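Local coordinates for protein endoglucanase (Clostridium thermocellum, PDB 2C4X) that supplies the C-terminal PKD and carbohydrate-binding (CBM44) domains of a cellulosomal enzyme with probable cellulase activity, the CBM44 recognising beta-glucan chains and xyloglucan, at residues A42-D47 with V73-T78; S174-A179 with K202-V207; I178-P183 with Q234-D239. The protein carries 1 engineered substitution. One frame throughout, in Å; residues are numbered along the deposited sequence.

Interaction 1 of 3, residues A42-D47 with V73-T78; sequences AYYVWD and VKLIVT. Engineered in segment 42-47: V45 (natural residue Ala).
Two neighbouring antiparallel strands of the PKD domain's beta-sandwich meet here, and a classic beta bulge closes one end, where A42 and Y43 both face T78. T78 O takes the backbone N of A42 at 2.7 Å and, more weakly, that of Y43, while T78 N returns a bond to Y43 O. Beyond the bulge the register is regular: V45 with I76 and D47 with K74 are hydrogen-bonded pairs, Y44 with V77 and W46 with L75 non-hydrogen-bonded ones. Y44, W46, L75 and V77 share the buried face. L75 CD1 sits over the centre of the six-membered ring of W46, 3.7 Å from its centroid, a CH-pi contact, and V73 CG1 touches the edge of the same indole at CE3, 4.0 Å away. F14 adds an edge-to-face ring to W46. Y44 CD2 and V77 CG2 pack at 3.8 Å, their side chains lying side by side. The other face carries Y43, T78, the engineered V45, I76, D47 and K74. The Y43 side chain has CG between backbone N and carbonyl carbon (chi1 52°), and T78 CB makes a CH-pi contact over one face of its ring, 3.6 Å above the plane and offset toward the rim. Nearer the D47 end, one water donates to both V45 O and K74 O, 2.8 Å from the latter.

Interaction 2 of 3, residues S174-A179 with K202-V207; sequences SGAPIA and KGYTMV
In the beta-sandwich of the CBM44 domain, Y204, which follows G203 in the chain, reaches back to the loop that leads into strand 178-187, the other arm of the same beta hairpin. The tight part of the contact is gathered around its ring. I178 CG1 stands 3.4 Å above the ring plane, offset toward the rim and nearest CD1 and CG, and forms a CH-pi contact 3.7 Å from the centroid; the two side chains cross at about a right angle. I178 CD1 also touches the ring, 3.7 Å from Y204 CD1. Y204 CG lies anti to the backbone N (chi1 -169°), and the CB-CG bond leads toward the loop. Both ends of the residue are fixed by hydrogen bonds. The backbone N of Y204 donates to A179 O at 2.9 Å, approaching from above the carbonyl plane, while the phenolic OH accepts from A176 N at 3.0 Å, nearly straight at 163°. The OH also bonds P173 O, so it is held by two main-chain groups, and A176 CB packs 3.5 Å from it. Across the sandwich I172 lies against Y204 and F243 against I178, which places the ring at the edge of the core. The loose side is the exposed loop at S174 and G175, which adds little buried surface. There S174 OG bonds D210. G175 N lies near the plane of the Y204 ring, 3.2 Å from OH, but at too poor an angle to bond.

Interaction 3 of 3, residues I178-P183 with Q234-D239; sequences IAAIQP and QVQTID. With EDO (1,2-ethanediol), chain F.
Q234 meets Q182 in a hydrogen-bonded pair of two antiparallel strands, 178-187 and 229-238, inner neighbours in one sheet of the CBM44 beta-sandwich. Their backbones exchange two bonds, Q182 N to Q234 O and Q234 N to Q182 O, and the side chains run side by side, so that Q182 NE2 donates to Q234 OE1 at 3.0 Å. That bond is bent, 141° at the hydrogen, with the amide planes 54° apart. Q182 OE1 is taken by S199 OG, and Q234 NE2 makes weak bonds to E151 and to O2 of an ethanediol, probably from the crystallisation liquor. V235 points to the opposite face, into the sandwich, with its two methyls divided: CG1 reaches I178 CG2 at 3.7 Å, and CG2 meets I181 CD1 at the same distance. I245 of the facing sheet packs against V235 and I181. Q236 follows, its N bonded to A180 O at 3.0 Å and its O receiving A179 N at 2.8 Å; its extended side chain brings the terminal amide carbon CD to 3.7 Å from A179 CB. T237 and I178 form a non-hydrogen-bonded antiparallel pair. I238 CG2 touches A179 CB at 3.5 Å, where the chain turns a corner. The inner face is thus mainly aliphatic, with T237 OG1 satisfied by G146 O, while the other carries the glutamines, Q182 and Q234 bonded to each other. A180 N is buried without a partner in the model, which would be expected to cost some stability.

How the interactions relate
Interaction 1 belongs to the PKD domain, and interactions 2 and 3 to the CBM44 beta-sandwich. They lie on opposite sides of the chain's centre: the centre of interaction 1 is about 49 Å from that of interaction 2 and about 52 Å from that of interaction 3. Interactions 2 and 3 have centres about 7 Å apart, share I178 and A179, and use neighbouring strands of one sheet. They also touch through P177 O and I238 N, and through K202 O and I181 N, both probable hydrogen bonds of 2.9 Å. Of the three, interaction 1 approaches a metal site: the side chain of V77 lies about 9 Å from a bound calcium ion; the other two are away from the annotated sites.

Interaction 1 of 3, residues A42-D47 with V73-T78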
loop_
_atom_site.group_PDB
_atom_site.type_symbol
_atom_site.label_atom_id
_atom_site.label_comp_id
_atom_site.label_asym_id
_atom_site.label_seq_id
_atom_site.Cartn_x
_atom_site.Cartn_y
_atom_site.Cartn_z
ATOM N N ALA A 42 -13.520 -26.732 -25.533
ATOM C CA ALA A 42 -14.094 -27.841 -24.768
ATOM C C ALA A 42 -14.147 -27.536 -23.272
ATOM O O ALA A 42 -15.140 -27.840 -22.606
ATOM C CB ALA A 42 -13.331 -29.129 -25.026
ATOM N N TYR A 43 -13.085 -26.939 -22.733
ATOM C CA TYR A 43 -13.077 -26.619 -21.316
ATOM C C TYR A 43 -12.068 -25.535 -20.923
ATOM O O TYR A 43 -11.182 -25.149 -21.705
ATOM C CB TYR A 43 -12.961 -27.885 -20.435
ATOM C CG TYR A 43 -11.825 -28.805 -20.798
ATOM C CD1 TYR A 43 -10.549 -28.589 -20.285
ATOM C CD2 TYR A 43 -12.024 -29.889 -21.656
ATOM C CE1 TYR A 43 -9.489 -29.433 -20.610
ATOM C CE2 TYR A 43 -10.977 -30.732 -22.000
ATOM C CZ TYR A 43 -9.708 -30.501 -21.464
ATOM O OH TYR A 43 -8.646 -31.322 -21.780
ATOM N N TYR A 44 -12.274 -25.027 -19.714
ATOM C CA TYR A 44 -11.484 -23.962 -19.121
ATOM C C TYR A 44 -10.938 -24.524 -17.828
ATOM O O TYR A 44 -11.710 -25.015 -16.997
ATOM C CB TYR A 44 -12.386 -22.759 -18.798
ATOM C CG TYR A 44 -13.126 -22.198 -19.992
ATOM C CD1 TYR A 44 -14.297 -22.809 -20.464
ATOM C CD2 TYR A 44 -12.660 -21.056 -20.655
ATOM C CE1 TYR A 44 -14.961 -22.318 -21.554
ATOM C CE2 TYR A 44 -13.325 -20.550 -21.746
ATOM C CZ TYR A 44 -14.478 -21.189 -22.195
ATOM O OH TYR A 44 -15.162 -20.696 -23.279
ATOM N N VAL A 45 -9.620 -24.462 -17.658
ATOM C CA VAL A 45 -8.965 -24.966 -16.451
ATOM C C VAL A 45 -8.272 -23.781 -15.762
ATOM O O VAL A 45 -7.515 -23.050 -16.397
ATOM C CB VAL A 45 -7.944 -26.088 -16.775
ATOM C CG1 VAL A 45 -7.214 -26.560 -15.505
ATOM C CG2 VAL A 45 -8.641 -27.276 -17.457
ATOM N N TRP A 46 -8.562 -23.597 -14.478
ATOM C CA TRP A 46 -8.080 -22.449 -13.705
ATOM C C TRP A 46 -7.163 -22.893 -12.575
ATOM O O TRP A 46 -7.469 -23.860 -11.867
ATOM C CB TRP A 46 -9.261 -21.726 -13.064
ATOM C CG TRP A 46 -10.274 -21.186 -14.029
ATOM C CD1 TRP A 46 -11.382 -21.829 -14.508
ATOM C CD2 TRP A 46 -10.288 -19.878 -14.603
ATOM N NE1 TRP A 46 -12.077 -21.004 -15.361
ATOM C CE2 TRP A 46 -11.426 -19.804 -15.446
ATOM C CE3 TRP A 46 -9.430 -18.768 -14.517
ATOM C CZ2 TRP A 46 -11.750 -18.654 -16.171
ATOM C CZ3 TRP A 46 -9.748 -17.626 -15.242
ATOM C CH2 TRP A 46 -10.902 -17.580 -16.063
ATOM N N ASP A 47 -6.052 -22.175 -12.402
ATOM C CA ASP A 47 -5.198 -22.334 -11.235
ATOM C C ASP A 47 -5.255 -20.978 -10.539
ATOM O O ASP A 47 -4.824 -19.970 -11.098
ATOM C CB ASP A 47 -3.766 -22.713 -11.647
ATOM C CG ASP A 47 -2.834 -22.900 -10.456
ATOM O OD1 ASP A 47 -2.964 -22.195 -9.436
ATOM O OD2 ASP A 47 -1.937 -23.758 -10.544
ATOM N N VAL A 73 -2.996 -16.104 -11.399
ATOM C CA VAL A 73 -4.117 -16.916 -11.863
ATOM C C VAL A 73 -3.813 -17.316 -13.294
ATOM O O VAL A 73 -3.629 -16.452 -14.154
ATOM C CB VAL A 73 -5.469 -16.160 -11.757
ATOM C CG1 VAL A 73 -6.649 -17.042 -12.268
ATOM C CG2 VAL A 73 -5.696 -15.706 -10.313
ATOM N N LYS A 74 -3.697 -18.626 -13.523
ATOM C CA LYS A 74 -3.431 -19.159 -14.844
ATOM C C LYS A 74 -4.673 -19.835 -15.403
ATOM O O LYS A 74 -5.257 -20.712 -14.762
ATOM C CB LYS A 74 -2.260 -20.154 -14.814
ATOM C CG LYS A 74 -1.955 -20.783 -16.179
ATOM C CD LYS A 74 -0.759 -21.707 -16.075
ATOM C CE LYS A 74 -0.224 -22.088 -17.438
ATOM N NZ LYS A 74 0.803 -23.190 -17.331
ATOM N N LEU A 75 -5.069 -19.420 -16.606
ATOM C CA LEU A 75 -6.147 -20.078 -17.320
ATOM C C LEU A 75 -5.572 -20.868 -18.473
ATOM O O LEU A 75 -4.786 -20.341 -19.258
ATOM C CB LEU A 75 -7.136 -19.046 -17.881
ATOM C CG LEU A 75 -8.132 -19.521 -18.954
ATOM C CD1 LEU A 75 -9.200 -20.444 -18.335
ATOM C CD2 LEU A 75 -8.778 -18.311 -19.655
ATOM N N ILE A 76 -5.986 -22.127 -18.585
ATOM C CA ILE A 76 -5.736 -22.914 -19.778
ATOM C C ILE A 76 -7.070 -23.239 -20.462
ATOM O O ILE A 76 -8.009 -23.750 -19.844
ATOM C CB ILE A 76 -4.949 -24.206 -19.471
ATOM C CG1 ILE A 76 -3.573 -23.871 -18.880
ATOM C CG2 ILE A 76 -4.768 -25.061 -20.742
ATOM C CD1 ILE A 76 -2.851 -25.068 -18.247
ATOM N N VAL A 77 -7.122 -22.939 -21.752
ATOM C CA VAL A 77 -8.284 -23.177 -22.581
ATOM C C VAL A 77 -7.937 -24.290 -23.566
ATOM O O VAL A 77 -6.891 -24.243 -24.222
ATOM C CB VAL A 77 -8.667 -21.860 -23.320
ATOM C CG1 VAL A 77 -9.608 -22.113 -24.459
ATOM C CG2 VAL A 77 -9.275 -20.861 -22.349
ATOM N N THR A 78 -8.811 -25.293 -23.669
ATOM C CA THR A 78 -8.557 -26.437 -24.526
ATOM C C THR A 78 -9.693 -26.576 -25.521
ATOM O O THR A 78 -10.863 -26.502 -25.143
ATOM C CB THR A 78 -8.391 -27.735 -23.688
ATOM O OG1 THR A 78 -7.406 -27.504 -22.672
ATOM C CG2 THR A 78 -7.976 -28.935 -24.544
HETATM O O HOH W 1 -4.659 -23.423 -15.392
#

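Interaction 2 of 3, residues S174-A179 with K202-V207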
loop_
_atom_site.group_PDB
_atom_site.type_symbol
_atom_site.label_atom_id
_atom_site.label_comp_id
_atom_site.label_asym_id
_atom_site.label_seq_id
_atom_site.Cartn_x
_atom_site.Cartn_y
_atom_site.Cartn_z
ATOM N N SER A 174 -7.824 20.098 4.027
ATOM C CA SER A 174 -7.791 21.307 3.210
ATOM C C SER A 174 -7.837 22.562 4.077
ATOM O O SER A 174 -8.265 22.512 5.233
ATOM C CB SER A 174 -8.966 21.314 2.229
ATOM O OG SER A 174 -10.187 21.184 2.926
ATOM N N GLY A 175 -7.398 23.684 3.508
ATOM C CA GLY A 175 -7.375 24.966 4.212
ATOM C C GLY A 175 -6.404 25.019 5.379
ATOM O O GLY A 175 -6.627 25.759 6.340
ATOM N N ALA A 176 -5.329 24.233 5.299
ATOM C CA ALA A 176 -4.302 24.196 6.338
ATOM C C ALA A 176 -3.167 25.164 6.002
ATOM O O ALA A 176 -2.864 25.372 4.823
ATOM C CB ALA A 176 -3.762 22.770 6.508
ATOM N N PRO A 177 -2.539 25.768 7.036
ATOM C CA PRO A 177 -1.423 26.697 6.827
ATOM C C PRO A 177 -0.101 25.978 6.536
ATOM O O PRO A 177 0.903 26.228 7.212
ATOM C CB PRO A 177 -1.340 27.434 8.162
ATOM C CG PRO A 177 -1.789 26.431 9.158
ATOM C CD PRO A 177 -2.870 25.635 8.471
ATOM N N ILE A 178 -0.098 25.098 5.539
ATOM C CA ILE A 178 1.107 24.324 5.244
ATOM C C ILE A 178 1.594 24.528 3.809
ATOM O O ILE A 178 0.789 24.749 2.892
ATOM C CB ILE A 178 0.954 22.803 5.611
ATOM C CG1 ILE A 178 0.386 21.983 4.459
ATOM C CG2 ILE A 178 0.073 22.612 6.846
ATOM C CD1 ILE A 178 0.802 20.518 4.524
ATOM N N ALA A 179 2.914 24.477 3.635
ATOM C CA ALA A 179 3.545 24.625 2.326
ATOM C C ALA A 179 3.801 23.259 1.700
ATOM O O ALA A 179 3.605 23.057 0.499
ATOM C CB ALA A 179 4.850 25.391 2.462
ATOM N N LYS A 202 6.304 16.516 -0.976
ATOM C CA LYS A 202 5.041 16.816 -1.658
ATOM C C LYS A 202 4.598 18.229 -1.313
ATOM O O LYS A 202 4.414 18.552 -0.140
ATOM C CB LYS A 202 3.937 15.837 -1.239
ATOM C CG LYS A 202 4.174 14.389 -1.628
ATOM C CD LYS A 202 4.057 14.178 -3.132
ATOM C CE LYS A 202 4.036 12.691 -3.473
ATOM N NZ LYS A 202 4.438 12.430 -4.887
ATOM N N GLY A 203 4.438 19.070 -2.328
ATOM C CA GLY A 203 3.865 20.398 -2.135
ATOM C C GLY A 203 2.397 20.281 -1.773
ATOM O O GLY A 203 1.714 19.342 -2.199
ATOM N N TYR A 204 1.911 21.231 -0.983
ATOM C CA TYR A 204 0.521 21.215 -0.529
ATOM C C TYR A 204 -0.494 21.279 -1.680
ATOM O O TYR A 204 -1.609 20.776 -1.553
ATOM C CB TYR A 204 0.278 22.347 0.468
ATOM C CG TYR A 204 -1.047 22.275 1.196
ATOM C CD1 TYR A 204 -1.513 21.070 1.727
ATOM C CD2 TYR A 204 -1.821 23.419 1.378
ATOM C CE1 TYR A 204 -2.721 21.006 2.407
ATOM C CE2 TYR A 204 -3.031 23.365 2.059
ATOM C CZ TYR A 204 -3.473 22.157 2.566
ATOM O OH TYR A 204 -4.664 22.098 3.240
ATOM N N THR A 205 -0.099 21.887 -2.797
ATOM C CA THR A 205 -0.961 21.957 -3.980
ATOM C C THR A 205 -0.961 20.653 -4.784
ATOM O O THR A 205 -1.842 20.438 -5.606
ATOM C CB THR A 205 -0.579 23.125 -4.915
ATOM O OG1 THR A 205 0.734 22.910 -5.441
ATOM C CG2 THR A 205 -0.628 24.458 -4.178
HETATM N N MSE A 206 0.020 19.789 -4.533
HETATM C CA MSE A 206 0.188 18.532 -5.270
HETATM C C MSE A 206 -0.367 17.349 -4.483
HETATM O O MSE A 206 -0.028 16.190 -4.752
HETATM C CB MSE A 206 1.672 18.276 -5.543
HETATM C CG MSE A 206 2.542 19.511 -5.458
HETATM SE SE MSE A 206 4.367 19.238 -6.094
HETATM C CE MSE A 206 4.838 17.578 -5.158
ATOM N N VAL A 207 -1.219 17.650 -3.511
ATOM C CA VAL A 207 -1.706 16.668 -2.554
ATOM C C VAL A 207 -3.233 16.550 -2.652
ATOM O O VAL A 207 -3.913 17.535 -2.946
ATOM C CB VAL A 207 -1.224 17.054 -1.117
ATOM C CG1 VAL A 207 -2.263 16.745 -0.054
ATOM C CG2 VAL A 207 0.125 16.393 -0.801
#

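Interaction 3 of 3, residues I178-P183 with Q234-D239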
loop_
_atom_site.group_PDB
_atom_site.type_symbol
_atom_site.label_atom_id
_atom_site.label_comp_id
_atom_site.label_asym_id
_atom_site.label_seq_id
_atom_site.Cartn_x
_atom_site.Cartn_y
_atom_site.Cartn_z
ATOM N N ILE A 178 -0.098 25.098 5.539
ATOM C CA ILE A 178 1.107 24.324 5.244
ATOM C C ILE A 178 1.594 24.528 3.809
ATOM O O ILE A 178 0.789 24.749 2.892
ATOM C CB ILE A 178 0.954 22.803 5.611
ATOM C CG1 ILE A 178 0.386 21.983 4.459
ATOM C CG2 ILE A 178 0.073 22.612 6.846
ATOM C CD1 ILE A 178 0.802 20.518 4.524
ATOM N N ALA A 179 2.914 24.477 3.635
ATOM C CA ALA A 179 3.545 24.625 2.326
ATOM C C ALA A 179 3.801 23.259 1.700
ATOM O O ALA A 179 3.605 23.057 0.499
ATOM C CB ALA A 179 4.850 25.391 2.462
ATOM N N ALA A 180 4.240 22.322 2.534
ATOM C CA ALA A 180 4.666 21.011 2.077
ATOM C C ALA A 180 4.559 19.993 3.195
ATOM O O ALA A 180 4.481 20.342 4.376
ATOM C CB ALA A 180 6.111 21.068 1.563
ATOM N N ILE A 181 4.556 18.729 2.798
ATOM C CA ILE A 181 4.575 17.614 3.720
ATOM C C ILE A 181 5.554 16.584 3.153
ATOM O O ILE A 181 5.696 16.462 1.933
ATOM C CB ILE A 181 3.141 17.040 3.916
ATOM C CG1 ILE A 181 3.104 16.011 5.045
ATOM C CG2 ILE A 181 2.568 16.488 2.597
ATOM C CD1 ILE A 181 1.710 15.775 5.603
ATOM N N GLN A 182 6.261 15.870 4.025
ATOM C CA GLN A 182 7.209 14.868 3.548
ATOM C C GLN A 182 7.506 13.741 4.530
ATOM O O GLN A 182 8.046 13.990 5.616
ATOM C CB GLN A 182 8.514 15.515 3.046
ATOM C CG GLN A 182 9.335 16.282 4.072
ATOM C CD GLN A 182 10.515 16.994 3.437
ATOM O OE1 GLN A 182 11.001 16.588 2.377
ATOM N NE2 GLN A 182 10.986 18.066 4.080
ATOM N N PRO A 183 7.185 12.493 4.133
ATOM C CA PRO A 183 7.710 11.346 4.865
ATOM C C PRO A 183 9.225 11.363 4.704
ATOM O O PRO A 183 9.724 11.756 3.640
ATOM C CB PRO A 183 7.141 10.142 4.113
ATOM C CG PRO A 183 6.030 10.685 3.280
ATOM C CD PRO A 183 6.380 12.084 2.965
ATOM N N GLN A 234 7.338 15.068 8.193
ATOM C CA GLN A 234 7.586 16.474 8.467
ATOM C C GLN A 234 6.588 17.338 7.694
ATOM O O GLN A 234 6.307 17.082 6.518
ATOM C CB GLN A 234 9.014 16.855 8.080
ATOM C CG GLN A 234 9.422 18.244 8.535
ATOM C CD GLN A 234 10.831 18.618 8.120
ATOM O OE1 GLN A 234 11.088 18.915 6.959
ATOM N NE2 GLN A 234 11.746 18.633 9.085
ATOM N N VAL A 235 6.065 18.359 8.369
ATOM C CA VAL A 235 5.222 19.371 7.735
ATOM C C VAL A 235 5.890 20.744 7.836
ATOM O O VAL A 235 6.400 21.109 8.891
ATOM C CB VAL A 235 3.810 19.415 8.376
ATOM C CG1 VAL A 235 3.000 20.539 7.804
ATOM C CG2 VAL A 235 3.089 18.132 8.110
ATOM N N GLN A 236 5.903 21.485 6.728
ATOM C CA GLN A 236 6.352 22.873 6.737
ATOM C C GLN A 236 5.133 23.781 6.848
ATOM O O GLN A 236 4.222 23.717 6.020
ATOM C CB GLN A 236 7.172 23.210 5.480
ATOM C CG GLN A 236 7.802 24.609 5.491
ATOM C CD GLN A 236 8.143 25.135 4.100
ATOM O OE1 GLN A 236 8.430 24.368 3.178
ATOM N NE2 GLN A 236 8.119 26.454 3.948
ATOM N N THR A 237 5.116 24.619 7.878
ATOM C CA THR A 237 4.009 25.537 8.102
ATOM C C THR A 237 4.382 26.944 7.630
ATOM O O THR A 237 5.549 27.344 7.711
ATOM C CB THR A 237 3.566 25.555 9.579
ATOM O OG1 THR A 237 4.643 26.024 10.403
ATOM C CG2 THR A 237 3.144 24.142 10.034
ATOM N N ILE A 238 3.392 27.674 7.123
ATOM C CA ILE A 238 3.635 28.990 6.529
ATOM C C ILE A 238 2.887 30.131 7.208
ATOM O O ILE A 238 3.191 31.303 6.973
ATOM C CB ILE A 238 3.363 29.004 5.006
ATOM C CG1 ILE A 238 2.044 28.292 4.680
ATOM C CG2 ILE A 238 4.544 28.375 4.267
ATOM C CD1 ILE A 238 1.265 28.925 3.534
ATOM N N ASP A 239 1.914 29.784 8.048
ATOM C CA ASP A 239 1.124 30.774 8.781
ATOM C C ASP A 239 0.611 30.187 10.095
ATOM O O ASP A 239 0.800 28.997 10.365
ATOM C CB ASP A 239 -0.048 31.262 7.921
ATOM C CG ASP A 239 -0.507 32.674 8.285
ATOM O OD1 ASP A 239 -0.025 33.253 9.288
ATOM O OD2 ASP A 239 -1.363 33.211 7.553
HETATM C C1 EDO F . 13.705 17.195 12.024
HETATM O O1 EDO F . 13.356 15.935 12.605
HETATM C C2 EDO F . 14.628 16.975 10.835
HETATM O O2 EDO F . 14.664 18.167 10.038
#